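PDB 3G68: putative phosphosugar isomerase from Clostridium difficile, which probably acts as a sugar-phosphate isomerase of the double-SIS-domain type, related to the isomerase part of glucosamine-6-phosphate synthase. Local coordinates for residues B[176-187]-B[302-313]. Residues are numbered along the deposited sequence; the frame is centred on the assembly and turned at random.
Sequences EINKILDAINRF and DITDNPYYQTFN. With EDO (1,2-ethanediol), chain I.
Tyr-309 packs its ring against Ile-180 and Lys-179 and shows how one aromatic side chain can serve both apolar packing and polar bonding. Ile-180 CG1 sits over one face of the ring, a CH-pi contact with 3.7 Å from that carbon to the ring centroid, while Lys-179 passes its CB near CE2. Further along, the methyl of Ala-183 packs on Phe-312 CB at 4.0 Å, and Ile-180 CG2 reaches CE2 of the same phenylalanine.

Tyr-309 OH donates a hydrogen bond to the anti lone pair of Glu-176 OE1 (2.6 Å); the bend at chi2 (-51°) folds the glutamate back toward the phenol. Lys-179 and Lys-172 form salt bridges with OE2, and Tyr-55 bonds the phenol oxygen. Near the helix end, Asn-313 ND2 donates to Ala-183 O at 3.0 Å, almost straight at 166°, from the face of that carbonyl opposite Arg-186 N.

Arg-186 extends to the 302-304 backbone, its NH1 2.9 Å from Asp-302 O and in a long salt bridge (4.0 Å) to Asp-302 OD1, at which no N-H points; NH2 pairs with Glu-137 of the second subunit.

The contact thus packs helix 170-184, between the two parallel sheets in the chain, against the loop following strand 299-300, within a double-SIS fold.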
loop_
_atom_site.group_PDB
_atom_site.type_symbol
_atom_site.label_atom_id
_atom_site.label_comp_id
_atom_site.label_asym_id
_atom_site.label_seq_id
_atom_site.Cartn_x
_atom_site.Cartn_y
_atom_site.Cartn_z
ATOM N N GLU B 176 -9.027 -1.697 37.627
ATOM C CA GLU B 176 -9.594 -2.903 38.256
ATOM C C GLU B 176 -10.717 -3.504 37.407
ATOM O O GLU B 176 -10.774 -4.730 37.249
ATOM C CB GLU B 176 -10.035 -2.639 39.687
ATOM C CG GLU B 176 -8.879 -2.281 40.618
ATOM C CD GLU B 176 -7.702 -3.252 40.578
ATOM O OE1 GLU B 176 -7.908 -4.469 40.727
ATOM O OE2 GLU B 176 -6.553 -2.794 40.436
ATOM N N ILE B 177 -11.578 -2.663 36.836
ATOM C CA ILE B 177 -12.593 -3.197 35.906
ATOM C C ILE B 177 -11.918 -3.942 34.751
ATOM O O ILE B 177 -12.355 -5.019 34.376
ATOM C CB ILE B 177 -13.490 -2.107 35.335
ATOM C CG1 ILE B 177 -14.349 -1.484 36.449
ATOM C CG2 ILE B 177 -14.354 -2.674 34.206
ATOM C CD1 ILE B 177 -15.190 -2.443 37.226
ATOM N N ASN B 178 -10.851 -3.371 34.210
ATOM C CA ASN B 178 -10.128 -4.003 33.101
ATOM C C ASN B 178 -9.434 -5.331 33.490
ATOM O O ASN B 178 -9.413 -6.247 32.683
ATOM C CB ASN B 178 -9.238 -2.993 32.390
ATOM C CG ASN B 178 -10.050 -2.130 31.406
ATOM O OD1 ASN B 178 -10.471 -2.612 30.346
ATOM N ND2 ASN B 178 -10.316 -0.892 31.776
ATOM N N LYS B 179 -8.929 -5.437 34.723
ATOM C CA LYS B 179 -8.378 -6.725 35.224
ATOM C C LYS B 179 -9.471 -7.805 35.327
ATOM O O LYS B 179 -9.274 -8.961 34.945
ATOM C CB LYS B 179 -7.711 -6.538 36.592
ATOM C CG LYS B 179 -6.495 -5.704 36.552
ATOM C CD LYS B 179 -5.915 -5.646 37.979
ATOM C CE LYS B 179 -4.642 -4.881 38.016
ATOM N NZ LYS B 179 -4.321 -4.596 39.409
ATOM N N ILE B 180 -10.633 -7.423 35.845
ATOM C CA ILE B 180 -11.788 -8.318 35.944
ATOM C C ILE B 180 -12.176 -8.746 34.536
ATOM O O ILE B 180 -12.418 -9.920 34.288
ATOM C CB ILE B 180 -12.983 -7.632 36.655
ATOM C CG1 ILE B 180 -12.659 -7.385 38.134
ATOM C CG2 ILE B 180 -14.244 -8.439 36.541
ATOM C CD1 ILE B 180 -13.673 -6.441 38.847
ATOM N N LEU B 181 -12.194 -7.805 33.596
ATOM C CA LEU B 181 -12.519 -8.144 32.193
ATOM C C LEU B 181 -11.490 -9.112 31.596
ATOM O O LEU B 181 -11.831 -10.007 30.820
ATOM C CB LEU B 181 -12.658 -6.871 31.342
ATOM C CG LEU B 181 -13.921 -6.051 31.579
ATOM C CD1 LEU B 181 -13.846 -4.707 30.802
ATOM C CD2 LEU B 181 -15.195 -6.851 31.178
ATOM N N ASP B 182 -10.235 -8.947 31.980
ATOM C CA ASP B 182 -9.172 -9.853 31.550
ATOM C C ASP B 182 -9.431 -11.287 32.079
ATOM O O ASP B 182 -9.142 -12.231 31.361
ATOM C CB ASP B 182 -7.787 -9.423 32.057
ATOM C CG ASP B 182 -7.182 -8.229 31.327
ATOM O OD1 ASP B 182 -7.600 -7.852 30.222
ATOM O OD2 ASP B 182 -6.192 -7.700 31.879
ATOM N N ALA B 183 -9.992 -11.448 33.285
ATOM C CA ALA B 183 -10.340 -12.776 33.824
ATOM C C ALA B 183 -11.560 -13.337 33.083
ATOM O O ALA B 183 -11.600 -14.500 32.655
ATOM C CB ALA B 183 -10.651 -12.671 35.337
ATOM N N ILE B 184 -12.553 -12.496 32.879
ATOM C CA ILE B 184 -13.787 -12.904 32.185
ATOM C C ILE B 184 -13.503 -13.419 30.753
ATOM O O ILE B 184 -14.120 -14.372 30.295
ATOM C CB ILE B 184 -14.807 -11.705 32.145
ATOM C CG1 ILE B 184 -15.320 -11.374 33.568
ATOM C CG2 ILE B 184 -15.927 -11.979 31.170
ATOM C CD1 ILE B 184 -16.197 -10.084 33.618
ATOM N N ASN B 185 -12.518 -12.823 30.076
ATOM C CA ASN B 185 -12.174 -13.197 28.715
ATOM C C ASN B 185 -11.456 -14.548 28.577
ATOM O O ASN B 185 -11.346 -15.086 27.485
ATOM C CB ASN B 185 -11.335 -12.119 28.029
ATOM C CG ASN B 185 -11.408 -12.236 26.512
ATOM O OD1 ASN B 185 -12.497 -12.365 25.951
ATOM N ND2 ASN B 185 -10.271 -12.196 25.856
ATOM N N ARG B 186 -10.946 -15.068 29.690
ATOM C CA ARG B 186 -10.289 -16.389 29.708
ATOM C C ARG B 186 -11.250 -17.529 30.000
ATOM O O ARG B 186 -10.885 -18.706 29.877
ATOM C CB ARG B 186 -9.179 -16.402 30.763
ATOM C CG ARG B 186 -8.103 -15.388 30.426
ATOM C CD ARG B 186 -6.952 -15.554 31.351
ATOM N NE ARG B 186 -5.847 -14.702 30.976
ATOM C CZ ARG B 186 -4.653 -14.732 31.549
ATOM N NH1 ARG B 186 -4.393 -15.581 32.532
ATOM N NH2 ARG B 186 -3.703 -13.908 31.118
ATOM N N PHE B 187 -12.475 -17.195 30.393
ATOM C CA PHE B 187 -13.471 -18.191 30.796
ATOM C C PHE B 187 -13.678 -19.255 29.726
ATOM O O PHE B 187 -13.590 -20.444 30.014
ATOM C CB PHE B 187 -14.762 -17.459 31.175
ATOM C CG PHE B 187 -15.846 -18.327 31.755
ATOM C CD1 PHE B 187 -16.607 -19.168 30.944
ATOM C CD2 PHE B 187 -16.188 -18.216 33.128
ATOM C CE1 PHE B 187 -17.648 -19.936 31.487
ATOM C CE2 PHE B 187 -17.206 -18.980 33.675
ATOM C CZ PHE B 187 -17.947 -19.833 32.876
ATOM N N ASP B 302 -4.054 -21.491 32.157
ATOM C CA ASP B 302 -3.340 -20.253 32.399
ATOM C C ASP B 302 -4.298 -19.167 32.896
ATOM O O ASP B 302 -4.898 -18.417 32.103
ATOM C CB ASP B 302 -2.586 -19.800 31.147
ATOM C CG ASP B 302 -1.806 -18.529 31.379
ATOM O OD1 ASP B 302 -1.467 -18.245 32.553
ATOM O OD2 ASP B 302 -1.556 -17.816 30.390
ATOM N N ILE B 303 -4.406 -19.135 34.228
ATOM C CA ILE B 303 -5.279 -18.252 35.003
ATOM C C ILE B 303 -4.401 -17.125 35.540
ATOM O O ILE B 303 -3.223 -17.364 35.842
ATOM C CB ILE B 303 -5.894 -19.072 36.201
ATOM C CG1 ILE B 303 -6.824 -20.164 35.667
ATOM C CG2 ILE B 303 -6.687 -18.208 37.189
ATOM C CD1 ILE B 303 -7.393 -21.066 36.724
ATOM N N THR B 304 -4.960 -15.914 35.671
ATOM C CA THR B 304 -4.237 -14.784 36.259
ATOM C C THR B 304 -3.612 -15.117 37.603
ATOM O O THR B 304 -4.122 -15.943 38.358
ATOM C CB THR B 304 -5.121 -13.558 36.542
ATOM O OG1 THR B 304 -4.317 -12.543 37.172
ATOM C CG2 THR B 304 -6.310 -13.893 37.494
ATOM N N ASP B 305 -2.540 -14.397 37.900
ATOM C CA ASP B 305 -1.795 -14.516 39.136
ATOM C C ASP B 305 -2.541 -13.760 40.273
ATOM O O ASP B 305 -2.276 -13.990 41.472
ATOM C CB ASP B 305 -0.388 -13.886 38.917
ATOM C CG ASP B 305 0.712 -14.638 39.613
ATOM O OD1 ASP B 305 0.741 -15.883 39.483
ATOM O OD2 ASP B 305 1.585 -13.989 40.239
ATOM N N ASN B 306 -3.460 -12.863 39.882
ATOM C CA ASN B 306 -4.234 -12.056 40.812
ATOM C C ASN B 306 -5.051 -12.949 41.760
ATOM O O ASN B 306 -5.951 -13.682 41.309
ATOM C CB ASN B 306 -5.138 -11.077 40.048
ATOM C CG ASN B 306 -5.881 -10.125 40.962
ATOM O OD1 ASN B 306 -6.770 -10.530 41.720
ATOM N ND2 ASN B 306 -5.543 -8.837 40.873
ATOM N N PRO B 307 -4.775 -12.857 43.070
ATOM C CA PRO B 307 -5.414 -13.734 44.051
ATOM C C PRO B 307 -6.915 -13.554 44.213
ATOM O O PRO B 307 -7.560 -14.425 44.790
ATOM C CB PRO B 307 -4.695 -13.388 45.358
ATOM C CG PRO B 307 -4.202 -12.028 45.158
ATOM C CD PRO B 307 -3.866 -11.891 43.726
ATOM N N TYR B 308 -7.450 -12.443 43.720
ATOM C CA TYR B 308 -8.856 -12.155 43.809
ATOM C C TYR B 308 -9.575 -12.495 42.507
ATOM O O TYR B 308 -10.596 -13.175 42.530
ATOM C CB TYR B 308 -9.084 -10.690 44.141
ATOM C CG TYR B 308 -8.307 -10.215 45.352
ATOM C CD1 TYR B 308 -8.600 -10.711 46.617
ATOM C CD2 TYR B 308 -7.290 -9.250 45.229
ATOM C CE1 TYR B 308 -7.901 -10.289 47.734
ATOM C CE2 TYR B 308 -6.572 -8.824 46.352
ATOM C CZ TYR B 308 -6.899 -9.337 47.605
ATOM O OH TYR B 308 -6.223 -8.926 48.737
ATOM N N TYR B 309 -9.033 -12.062 41.378
ATOM C CA TYR B 309 -9.755 -12.238 40.092
ATOM C C TYR B 309 -9.699 -13.635 39.480
ATOM O O TYR B 309 -10.512 -13.968 38.595
ATOM C CB TYR B 309 -9.383 -11.129 39.068
ATOM C CG TYR B 309 -9.558 -9.727 39.637
ATOM C CD1 TYR B 309 -10.686 -9.383 40.382
ATOM C CD2 TYR B 309 -8.580 -8.743 39.441
ATOM C CE1 TYR B 309 -10.833 -8.092 40.927
ATOM C CE2 TYR B 309 -8.739 -7.476 39.946
ATOM C CZ TYR B 309 -9.852 -7.155 40.698
ATOM O OH TYR B 309 -9.999 -5.896 41.226
ATOM N N GLN B 310 -8.791 -14.464 39.975
ATOM C CA GLN B 310 -8.734 -15.886 39.583
ATOM C C GLN B 310 -10.041 -16.590 39.895
ATOM O O GLN B 310 -10.303 -17.664 39.345
ATOM C CB GLN B 310 -7.569 -16.610 40.281
ATOM C CG GLN B 310 -7.721 -16.704 41.811
ATOM C CD GLN B 310 -6.561 -17.421 42.501
ATOM O OE1 GLN B 310 -5.841 -18.212 41.904
ATOM N NE2 GLN B 310 -6.385 -17.129 43.767
ATOM N N THR B 311 -10.844 -16.024 40.795
ATOM C CA THR B 311 -12.145 -16.582 41.138
ATOM C C THR B 311 -13.055 -16.736 39.899
ATOM O O THR B 311 -13.944 -17.546 39.886
ATOM C CB THR B 311 -12.867 -15.761 42.248
ATOM O OG1 THR B 311 -13.985 -16.512 42.755
ATOM C CG2 THR B 311 -13.341 -14.403 41.711
ATOM N N PHE B 312 -12.839 -15.950 38.861
ATOM C CA PHE B 312 -13.668 -16.067 37.650
ATOM C C PHE B 312 -13.283 -17.175 36.704
ATOM O O PHE B 312 -13.901 -17.299 35.650
ATOM C CB PHE B 312 -13.741 -14.724 36.925
ATOM C CG PHE B 312 -14.354 -13.689 37.760
ATOM C CD1 PHE B 312 -15.685 -13.832 38.171
ATOM C CD2 PHE B 312 -13.609 -12.612 38.238
ATOM C CE1 PHE B 312 -16.262 -12.873 39.023
ATOM C CE2 PHE B 312 -14.198 -11.661 39.066
ATOM C CZ PHE B 312 -15.523 -11.798 39.453
ATOM N N ASN B 313 -12.237 -17.933 37.041
ATOM C CA ASN B 313 -11.830 -19.062 36.232
ATOM C C ASN B 313 -11.607 -20.381 36.947
ATOM O O ASN B 313 -11.793 -21.411 36.329
ATOM C CB ASN B 313 -10.482 -18.764 35.563
ATOM C CG ASN B 313 -10.487 -17.529 34.664
ATOM O OD1 ASN B 313 -9.431 -16.947 34.469
ATOM N ND2 ASN B 313 -11.638 -17.151 34.095
HETATM C C1 EDO I . -6.493 -21.217 29.199
HETATM O O1 EDO I . -5.283 -21.640 29.850
HETATM C C2 EDO I . -6.790 -19.761 29.534
HETATM O O2 EDO I . -5.593 -18.966 29.552
HETATM O O HOH W 1 -5.961 -6.242 41.991
HETATM O O HOH W 2 -1.295 -15.190 33.613
#